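Local coordinates for fructose transport system repressor FruR (PDB 3O74), which probably binds specific DNA sequences as a LacI-family dual regulator of transcription, with fructose 1-phosphate as its preferred effector, at residues L50-L53 and F54-R57; R109-A112 and A113-L116; M170-L173 and I174-G178. All blocks are in the same frame, centred on the assembly; numbering follows the deposited sequence.

Contact 1. Residues L50-L53 and F54-R57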
ATOM      1  N   LEU B  50       4.301   5.970 -19.651  1.00 29.95           N
ATOM      2  CA  LEU B  50       3.096   6.471 -18.999  1.00 30.65           C
ATOM      3  C   LEU B  50       2.802   7.912 -19.402  1.00 32.76           C
ATOM      4  O   LEU B  50       1.643   8.318 -19.488  1.00 30.18           O
ATOM      5  CB  LEU B  50       3.206   6.345 -17.477  1.00 24.76           C
ATOM      6  CG  LEU B  50       3.244   4.904 -16.962  1.00 22.22           C
ATOM      7  CD1 LEU B  50       3.350   4.874 -15.449  1.00 22.73           C
ATOM      8  CD2 LEU B  50       2.011   4.158 -17.423  1.00 20.33           C
ATOM      9  N   GLN B  51       3.857   8.682 -19.649  1.00 33.77           N
ATOM     10  CA  GLN B  51       3.704  10.042 -20.152  1.00 34.59           C
ATOM     11  C   GLN B  51       2.858  10.049 -21.417  1.00 40.39           C
ATOM     12  O   GLN B  51       1.873  10.781 -21.512  1.00 41.84           O
ATOM     13  CB  GLN B  51       5.065  10.660 -20.465  1.00 39.54           C
ATOM     14  CG  GLN B  51       5.903  10.995 -19.253  1.00 42.00           C
ATOM     15  CD  GLN B  51       7.188  11.696 -19.635  1.00 44.41           C
ATOM     16  OE1 GLN B  51       7.800  12.386 -18.821  1.00 47.76           O
ATOM     17  NE2 GLN B  51       7.600  11.531 -20.886  1.00 43.25           N
ATOM     18  N   GLN B  52       3.253   9.231 -22.387  1.00 42.56           N
ATOM     19  CA  GLN B  52       2.550   9.155 -23.660  1.00 47.10           C
ATOM     20  C   GLN B  52       1.116   8.703 -23.451  1.00 46.54           C
ATOM     21  O   GLN B  52       0.204   9.147 -24.145  1.00 47.92           O
ATOM     22  CB  GLN B  52       3.263   8.196 -24.613  1.00 57.35           C
ATOM     23  CG  GLN B  52       4.626   8.679 -25.061  1.00 65.47           C
ATOM     24  CD  GLN B  52       4.578  10.078 -25.643  1.00 72.70           C
ATOM     25  OE1 GLN B  52       4.949  11.050 -24.984  1.00 72.73           O
ATOM     26  NE2 GLN B  52       4.112  10.187 -26.884  1.00 74.85           N
ATOM     27  N   LEU B  53       0.930   7.813 -22.485  1.00 44.81           N
ATOM     28  CA  LEU B  53      -0.389   7.287 -22.169  1.00 41.51           C
ATOM     29  C   LEU B  53      -1.313   8.390 -21.670  1.00 37.90           C
ATOM     30  O   LEU B  53      -2.424   8.553 -22.172  1.00 38.99           O
ATOM     31  CB  LEU B  53      -0.282   6.183 -21.119  1.00 34.65           C
ATOM     32  CG  LEU B  53      -1.599   5.528 -20.707  1.00 35.42           C
ATOM     33  CD1 LEU B  53      -2.269   4.896 -21.910  1.00 36.30           C
ATOM     34  CD2 LEU B  53      -1.356   4.497 -19.622  1.00 34.81           C
ATOM     35  N   PHE B  54      -0.852   9.147 -20.683  1.00 34.46           N
ATOM     36  CA  PHE B  54      -1.675  10.198 -20.096  1.00 35.94           C
ATOM     37  C   PHE B  54      -1.886  11.384 -21.026  1.00 42.64           C
ATOM     38  O   PHE B  54      -2.843  12.143 -20.865  1.00 46.08           O
ATOM     39  CB  PHE B  54      -1.115  10.651 -18.748  1.00 30.42           C
ATOM     40  CG  PHE B  54      -1.440   9.715 -17.624  1.00 30.40           C
ATOM     41  CD1 PHE B  54      -0.441   9.026 -16.962  1.00 31.04           C
ATOM     42  CD2 PHE B  54      -2.757   9.499 -17.251  1.00 33.72           C
ATOM     43  CE1 PHE B  54      -0.745   8.156 -15.930  1.00 30.60           C
ATOM     44  CE2 PHE B  54      -3.073   8.627 -16.221  1.00 32.20           C
ATOM     45  CZ  PHE B  54      -2.065   7.954 -15.558  1.00 31.17           C
ATOM     46  N   ARG B  55      -0.996  11.540 -22.001  1.00 47.99           N
ATOM     47  CA  ARG B  55      -1.161  12.577 -23.010  1.00 55.06           C
ATOM     48  C   ARG B  55      -2.256  12.201 -24.008  1.00 56.13           C
ATOM     49  O   ARG B  55      -3.150  12.998 -24.294  1.00 61.04           O
ATOM     50  CB  ARG B  55       0.164  12.848 -23.727  1.00 62.91           C
ATOM     51  CG  ARG B  55       0.038  13.748 -24.941  1.00 70.55           C
ATOM     52  CD  ARG B  55       1.345  14.460 -25.232  1.00 79.79           C
ATOM     53  NE  ARG B  55       1.736  14.347 -26.633  1.00 88.66           N
ATOM     54  CZ  ARG B  55       2.803  13.679 -27.057  1.00 92.61           C
ATOM     55  NH1 ARG B  55       3.595  13.070 -26.184  1.00 93.58           N
ATOM     56  NH2 ARG B  55       3.084  13.627 -28.352  1.00 93.76           N
ATOM     57  N   ALA B  56      -2.187  10.978 -24.524  1.00 53.18           N
ATOM     58  CA  ALA B  56      -3.200  10.482 -25.449  1.00 51.47           C
ATOM     59  C   ALA B  56      -4.554  10.375 -24.757  1.00 54.24           C
ATOM     60  O   ALA B  56      -5.591  10.651 -25.358  1.00 59.99           O
ATOM     61  CB  ALA B  56      -2.784   9.139 -26.018  1.00 49.23           C
ATOM     62  N   ARG B  57      -4.534   9.972 -23.489  1.00 56.79           N
ATOM     63  CA  ARG B  57      -5.741   9.886 -22.671  1.00 59.47           C
ATOM     64  C   ARG B  57      -6.396  11.252 -22.518  1.00 55.19           C
ATOM     65  O   ARG B  57      -7.590  11.352 -22.239  1.00 56.91           O
ATOM     66  CB  ARG B  57      -5.401   9.331 -21.287  1.00 64.08           C
ATOM     67  CG  ARG B  57      -5.715   7.863 -21.113  1.00 70.04           C
ATOM     68  CD  ARG B  57      -5.223   7.048 -22.288  1.00 76.68           C
ATOM     69  NE  ARG B  57      -5.858   5.735 -22.328  1.00 83.14           N
ATOM     70  CZ  ARG B  57      -5.657   4.835 -23.284  1.00 86.99           C
ATOM     71  NH1 ARG B  57      -4.831   5.104 -24.287  1.00 88.74           N
ATOM     72  NH2 ARG B  57      -6.281   3.667 -23.238  1.00 86.20           N
TER
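The amide of Phe54 meets the carbonyl of Leu50 in a nearly straight bond, Phe54 N to Leu50 O 2.9 Å at 166°. It is the first of four i to i+4 bonds, not all as straight, the last being Arg57 N to Leu53 O at 2.9 Å. The same turn sorts its side chains by environment. With CG beside its own backbone N (chi1 -79°), Phe54 sends its ring back along the helix, and ring atom CD1 comes to 3.4 Å from Leu50 O. On the exposed side Gln52 and Arg55 run alongside each other; the bend of the glutamine at chi2 sets Gln52 OE1 at the guanidinium edge, 2.7 Å from Arg55 NH1, with the amide and guanidinium planes 67° apart. Leu53 reaches Arg57 differently: its CD1 methyl lies over one face of that guanidinium, 3.5 Å from Arg57 NH1 and displaced toward the rim. Arg57 CD also passes 3.2 Å from Leu53 O. Gln51 points another way, and its OE1 is hydrogen-bonded to Ser74 OG. Within the fold, Leu50 and Phe54 pack on strands 4-9 and 34-39, while Gln51 and Arg55 face helix 74-80; Leu53 and Phe54 also touch Leu36 of the second subunit, so this end of helix 44-56 packs on its own sheet and also takes part in the dimer contact.

Contact 2. Residues R109-A112 and A113-L116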
ATOM      1  N   ARG B 109      17.204  16.435   9.653  1.00 34.06           N
ATOM      2  CA  ARG B 109      18.083  17.019  10.651  1.00 35.33           C
ATOM      3  C   ARG B 109      17.591  16.678  12.054  1.00 38.46           C
ATOM      4  O   ARG B 109      18.371  16.250  12.906  1.00 40.19           O
ATOM      5  CB  ARG B 109      18.180  18.534  10.479  1.00 41.50           C
ATOM      6  CG  ARG B 109      19.509  19.109  10.940  1.00 51.86           C
ATOM      7  CD  ARG B 109      19.368  20.525  11.485  1.00 56.19           C
ATOM      8  NE  ARG B 109      18.757  20.532  12.809  1.00 60.01           N
ATOM      9  CZ  ARG B 109      17.491  20.855  13.044  1.00 58.20           C
ATOM     10  NH1 ARG B 109      16.702  21.213  12.042  1.00 57.00           N
ATOM     11  NH2 ARG B 109      17.017  20.827  14.281  1.00 58.65           N
ATOM     12  N   GLN B 110      16.295  16.861  12.286  1.00 35.63           N
ATOM     13  CA  GLN B 110      15.701  16.544  13.577  1.00 41.57           C
ATOM     14  C   GLN B 110      15.799  15.053  13.881  1.00 44.17           C
ATOM     15  O   GLN B 110      16.060  14.657  15.017  1.00 42.08           O
ATOM     16  CB  GLN B 110      14.230  16.955  13.609  1.00 47.19           C
ATOM     17  CG  GLN B 110      13.976  18.446  13.613  1.00 57.19           C
ATOM     18  CD  GLN B 110      12.544  18.770  13.985  1.00 64.82           C
ATOM     19  OE1 GLN B 110      12.026  18.272  14.985  1.00 67.43           O
ATOM     20  NE2 GLN B 110      11.894  19.602  13.180  1.00 67.32           N
ATOM     21  N   LEU B 111      15.574  14.232  12.860  1.00 38.34           N
ATOM     22  CA  LEU B 111      15.611  12.785  13.021  1.00 35.82           C
ATOM     23  C   LEU B 111      16.986  12.336  13.510  1.00 35.49           C
ATOM     24  O   LEU B 111      17.094  11.599  14.489  1.00 37.65           O
ATOM     25  CB  LEU B 111      15.246  12.093  11.704  1.00 34.46           C
ATOM     26  CG  LEU B 111      14.949  10.593  11.733  1.00 38.30           C
ATOM     27  CD1 LEU B 111      13.886  10.265  12.774  1.00 39.95           C
ATOM     28  CD2 LEU B 111      14.513  10.119  10.356  1.00 32.41           C
ATOM     29  N   ALA B 112      18.036  12.799  12.837  1.00 32.26           N
ATOM     30  CA  ALA B 112      19.397  12.435  13.205  1.00 37.12           C
ATOM     31  C   ALA B 112      19.764  12.986  14.582  1.00 43.32           C
ATOM     32  O   ALA B 112      20.377  12.295  15.396  1.00 44.16           O
ATOM     33  CB  ALA B 112      20.379  12.923  12.155  1.00 33.74           C
ATOM     34  N   ALA B 113      19.381  14.231  14.837  1.00 44.20           N
ATOM     35  CA  ALA B 113      19.662  14.868  16.119  1.00 44.73           C
ATOM     36  C   ALA B 113      19.019  14.105  17.274  1.00 47.96           C
ATOM     37  O   ALA B 113      19.565  14.058  18.377  1.00 47.08           O
ATOM     38  CB  ALA B 113      19.193  16.311  16.105  1.00 44.52           C
ATOM     39  N   SER B 114      17.862  13.502  17.021  1.00 50.37           N
ATOM     40  CA  SER B 114      17.161  12.756  18.062  1.00 50.20           C
ATOM     41  C   SER B 114      17.928  11.497  18.471  1.00 53.87           C
ATOM     42  O   SER B 114      17.790  11.019  19.596  1.00 58.85           O
ATOM     43  CB  SER B 114      15.727  12.415  17.636  1.00 46.42           C
ATOM     44  OG  SER B 114      15.687  11.309  16.750  1.00 45.03           O
ATOM     45  N   LEU B 115      18.736  10.966  17.556  1.00 50.30           N
ATOM     46  CA  LEU B 115      19.570   9.805  17.855  1.00 47.05           C
ATOM     47  C   LEU B 115      20.876  10.238  18.517  1.00 56.14           C
ATOM     48  O   LEU B 115      21.407   9.545  19.385  1.00 59.19           O
ATOM     49  CB  LEU B 115      19.878   9.015  16.582  1.00 39.16           C
ATOM     50  CG  LEU B 115      18.696   8.635  15.685  1.00 37.37           C
ATOM     51  CD1 LEU B 115      19.142   7.674  14.591  1.00 36.27           C
ATOM     52  CD2 LEU B 115      17.561   8.037  16.500  1.00 33.43           C
ATOM     53  N   LEU B 116      21.385  11.392  18.094  1.00 58.23           N
ATOM     54  CA  LEU B 116      22.645  11.929  18.595  1.00 62.08           C
ATOM     55  C   LEU B 116      22.620  12.188  20.100  1.00 66.92           C
ATOM     56  O   LEU B 116      23.667  12.374  20.721  1.00 67.39           O
ATOM     57  CB  LEU B 116      23.007  13.215  17.845  1.00 60.89           C
ATOM     58  CG  LEU B 116      24.133  13.132  16.812  1.00 62.18           C
ATOM     59  CD1 LEU B 116      24.495  11.688  16.501  1.00 64.10           C
ATOM     60  CD2 LEU B 116      23.760  13.881  15.542  1.00 63.37           C
TER
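Ser114 turns its hydroxyl back toward Leu111 through a chi1 of 79°, which places OG between its own backbone N and carbonyl carbon, and Leu115, with CG beside its own backbone N (chi1 -51°), leans over the carbonyl of Leu111. The result is a short bond from the side chain to the preceding turn: Ser114 OG donates to Leu111 O at 2.7 Å. The hydroxyl arrives at an angle to the carbonyl rather than end-on, tilted 23° from its plane. Ser114 N adds a weak bond to Leu111 O at 3.3 Å while making its regular helical bond to Gln110 O. The carbonyl oxygen therefore accepts from both the amide and the hydroxyl of one residue, and Leu115 CG lies on it at 3.6 Å. Ser114 OG is shared further with Asn228 ND2, which ties this turn to strand 227-231.

Ala112 O is likewise used twice. Leu116 N approaches it in the carbonyl plane at 3.0 Å, and Leu115 N makes a weak bond of the same length, so the backbone here mixes i to i+4 with i to i+3 bonding. Leu116 CD2 folds back to 3.7 Å from Ala112 O. Earlier in the helix, the polar ends of Arg109 and Gln110 both turn to Asp106, the first in a salt bridge and the second in a hydrogen bond.

Leu111 and Leu115 meet Val185, Leu111 also touches Phe265, and Ala112 packs on Phe142. A serine hydroxyl returned to the carbonyl three residues earlier is a familiar intrahelical bond, here on helix 104-116, which packs against the sheet of the sugar-binding-type core domain found in LacI-family regulators.

Contact 3. Residues M170-L173 and I174-G178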
HETATM    1  N   MSE B 170      22.520  -2.733   4.703  1.00 27.81           N
HETATM    2  CA  MSE B 170      22.737  -3.006   6.119  1.00 28.53           C
HETATM    3  C   MSE B 170      23.861  -4.020   6.293  1.00 30.72           C
HETATM    4  O   MSE B 170      24.703  -3.873   7.176  1.00 30.28           O
HETATM    5  CB  MSE B 170      21.460  -3.517   6.788  1.00 26.35           C
HETATM    6  CG  MSE B 170      21.565  -3.615   8.307  1.00 29.59           C
HETATM    7 SE   MSE B 170      21.970  -1.881   9.111  0.61 32.00          SE
HETATM    8  CE  MSE B 170      22.035  -2.407  10.984  1.00 44.14           C
ATOM      9  N   GLN B 171      23.866  -5.051   5.451  1.00 37.29           N
ATOM     10  CA  GLN B 171      24.922  -6.061   5.481  1.00 41.83           C
ATOM     11  C   GLN B 171      26.276  -5.424   5.212  1.00 42.75           C
ATOM     12  O   GLN B 171      27.230  -5.623   5.964  1.00 44.16           O
ATOM     13  CB  GLN B 171      24.666  -7.150   4.439  1.00 47.63           C
ATOM     14  CG  GLN B 171      23.862  -8.327   4.942  1.00 53.72           C
ATOM     15  CD  GLN B 171      24.589  -9.122   6.010  1.00 55.69           C
ATOM     16  OE1 GLN B 171      25.801  -8.991   6.192  1.00 54.23           O
ATOM     17  NE2 GLN B 171      23.845  -9.955   6.722  1.00 57.17           N
ATOM     18  N   GLN B 172      26.345  -4.658   4.130  1.00 44.95           N
ATOM     19  CA  GLN B 172      27.575  -3.988   3.729  1.00 45.27           C
ATOM     20  C   GLN B 172      28.071  -3.085   4.852  1.00 41.31           C
ATOM     21  O   GLN B 172      29.270  -3.001   5.110  1.00 44.68           O
ATOM     22  CB  GLN B 172      27.329  -3.181   2.450  1.00 51.04           C
ATOM     23  CG  GLN B 172      28.533  -2.431   1.907  1.00 64.92           C
ATOM     24  CD  GLN B 172      28.210  -1.681   0.624  1.00 72.76           C
ATOM     25  OE1 GLN B 172      28.826  -0.660   0.313  1.00 73.75           O
ATOM     26  NE2 GLN B 172      27.233  -2.183  -0.126  1.00 74.61           N
ATOM     27  N   LEU B 173      27.138  -2.422   5.524  1.00 38.26           N
ATOM     28  CA  LEU B 173      27.460  -1.554   6.652  1.00 36.22           C
ATOM     29  C   LEU B 173      28.046  -2.349   7.813  1.00 39.98           C
ATOM     30  O   LEU B 173      29.108  -2.014   8.343  1.00 41.77           O
ATOM     31  CB  LEU B 173      26.208  -0.812   7.120  1.00 32.62           C
ATOM     32  CG  LEU B 173      26.381   0.091   8.342  1.00 36.75           C
ATOM     33  CD1 LEU B 173      27.453   1.138   8.076  1.00 40.30           C
ATOM     34  CD2 LEU B 173      25.064   0.750   8.722  1.00 39.19           C
ATOM     35  N   ILE B 174      27.343  -3.403   8.212  1.00 35.30           N
ATOM     36  CA  ILE B 174      27.799  -4.260   9.301  1.00 34.12           C
ATOM     37  C   ILE B 174      29.160  -4.864   8.983  1.00 40.33           C
ATOM     38  O   ILE B 174      30.054  -4.883   9.830  1.00 43.69           O
ATOM     39  CB  ILE B 174      26.783  -5.388   9.576  1.00 31.55           C
ATOM     40  CG1 ILE B 174      25.521  -4.811  10.216  1.00 33.48           C
ATOM     41  CG2 ILE B 174      27.394  -6.469  10.471  1.00 37.60           C
ATOM     42  CD1 ILE B 174      24.357  -5.783  10.259  1.00 35.14           C
ATOM     43  N   ASP B 175      29.315  -5.352   7.757  1.00 45.42           N
ATOM     44  CA  ASP B 175      30.582  -5.931   7.325  1.00 51.46           C
ATOM     45  C   ASP B 175      31.706  -4.898   7.358  1.00 52.67           C
ATOM     46  O   ASP B 175      32.865  -5.248   7.575  1.00 55.60           O
ATOM     47  CB  ASP B 175      30.454  -6.541   5.923  1.00 54.92           C
ATOM     48  CG  ASP B 175      29.555  -7.770   5.896  1.00 64.98           C
ATOM     49  OD1 ASP B 175      29.035  -8.160   6.963  1.00 71.22           O
ATOM     50  OD2 ASP B 175      29.367  -8.349   4.802  1.00 66.89           O
ATOM     51  N   ASP B 176      31.361  -3.628   7.156  1.00 47.41           N
ATOM     52  CA  ASP B 176      32.359  -2.557   7.104  1.00 52.20           C
ATOM     53  C   ASP B 176      32.737  -1.977   8.471  1.00 46.32           C
ATOM     54  O   ASP B 176      33.852  -1.485   8.651  1.00 42.77           O
ATOM     55  CB  ASP B 176      31.908  -1.441   6.153  1.00 56.68           C
ATOM     56  CG  ASP B 176      31.968  -1.857   4.693  1.00 62.75           C
ATOM     57  OD1 ASP B 176      32.443  -2.976   4.410  1.00 66.55           O
ATOM     58  OD2 ASP B 176      31.542  -1.066   3.825  1.00 63.92           O
ATOM     59  N   LEU B 177      31.809  -2.029   9.423  1.00 41.30           N
ATOM     60  CA  LEU B 177      32.074  -1.563  10.784  1.00 35.76           C
ATOM     61  C   LEU B 177      32.572  -2.692  11.677  1.00 43.91           C
ATOM     62  O   LEU B 177      33.195  -2.451  12.714  1.00 53.84           O
ATOM     63  CB  LEU B 177      30.823  -0.941  11.411  1.00 37.69           C
ATOM     64  CG  LEU B 177      30.417   0.459  10.960  1.00 39.51           C
ATOM     65  CD1 LEU B 177      29.107   0.852  11.622  1.00 44.74           C
ATOM     66  CD2 LEU B 177      31.513   1.458  11.289  1.00 48.23           C
ATOM     67  N   GLY B 178      32.303  -3.928  11.269  1.00 39.31           N
ATOM     68  CA  GLY B 178      32.607  -5.079  12.098  1.00 44.19           C
ATOM     69  C   GLY B 178      31.529  -5.289  13.143  1.00 47.79           C
ATOM     70  O   GLY B 178      31.726  -6.018  14.114  1.00 49.89           O
TER
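The backbone of 170-178 is regular at first, with Ile174 N to Met170 O at 2.9 Å and 169°, then is less regular at Asp176, whose N divides itself between weak bonds to Gln172 O and Leu173 O. Two apolar pairs span one turn each. Selenomethionine Met170, with CG opposite its backbone N (chi1 -171°), places CG 4.0 Å from Ile174 CD1, the two side chains crossing at a slant. Leu173 and Leu177 instead lie alongside each other, with their CD1 methyls 3.9 Å apart. The polar side gathers acceptors: Asp175 OD1 stands 3.4 Å from Gln171 OE1 with no bond between them, and Asp176 CG lies only 3.0 Å from Gln172 O. A partner outside the turn serves this second carboxylate, since Asp176 OD2 is hydrogen-bonded to Tyr156 OH. Met170 and Ile174 face helix 189-201, whereas Leu173 packs on strands 122-128 and 152-158. Gly178 then leaves the helix with a positive phi of 81°, its N still bonded to Ile174 O at 2.8 Å; such a glycine just past the last helical residue is a classic C-terminal helix stop, here ending helix 163-177 of an alternating alpha/beta fold.

Taken from the N terminus, the three contacts are strictly in series, and none nests in or crosses another; each joins adjoining turns of one helix and closes no long loop. Contact 1 lies on helix 44-56, between strands 34-39 and 61-64, where the helix touches the second subunit. Contact 2 follows on helix 104-116, and contact 3 on helix 163-177. Contacts 2 and 3 have centres about 21 Å apart, while contact 1 lies across the chain's centre, over 40 Å from either. Contact 1 ties its helix to strands 4-9 and 34-39 in one lobe; in the other, contact 2 joins its helix to strands 183-186 and 257-266, and contact 3 to strands 122-128 and 152-158.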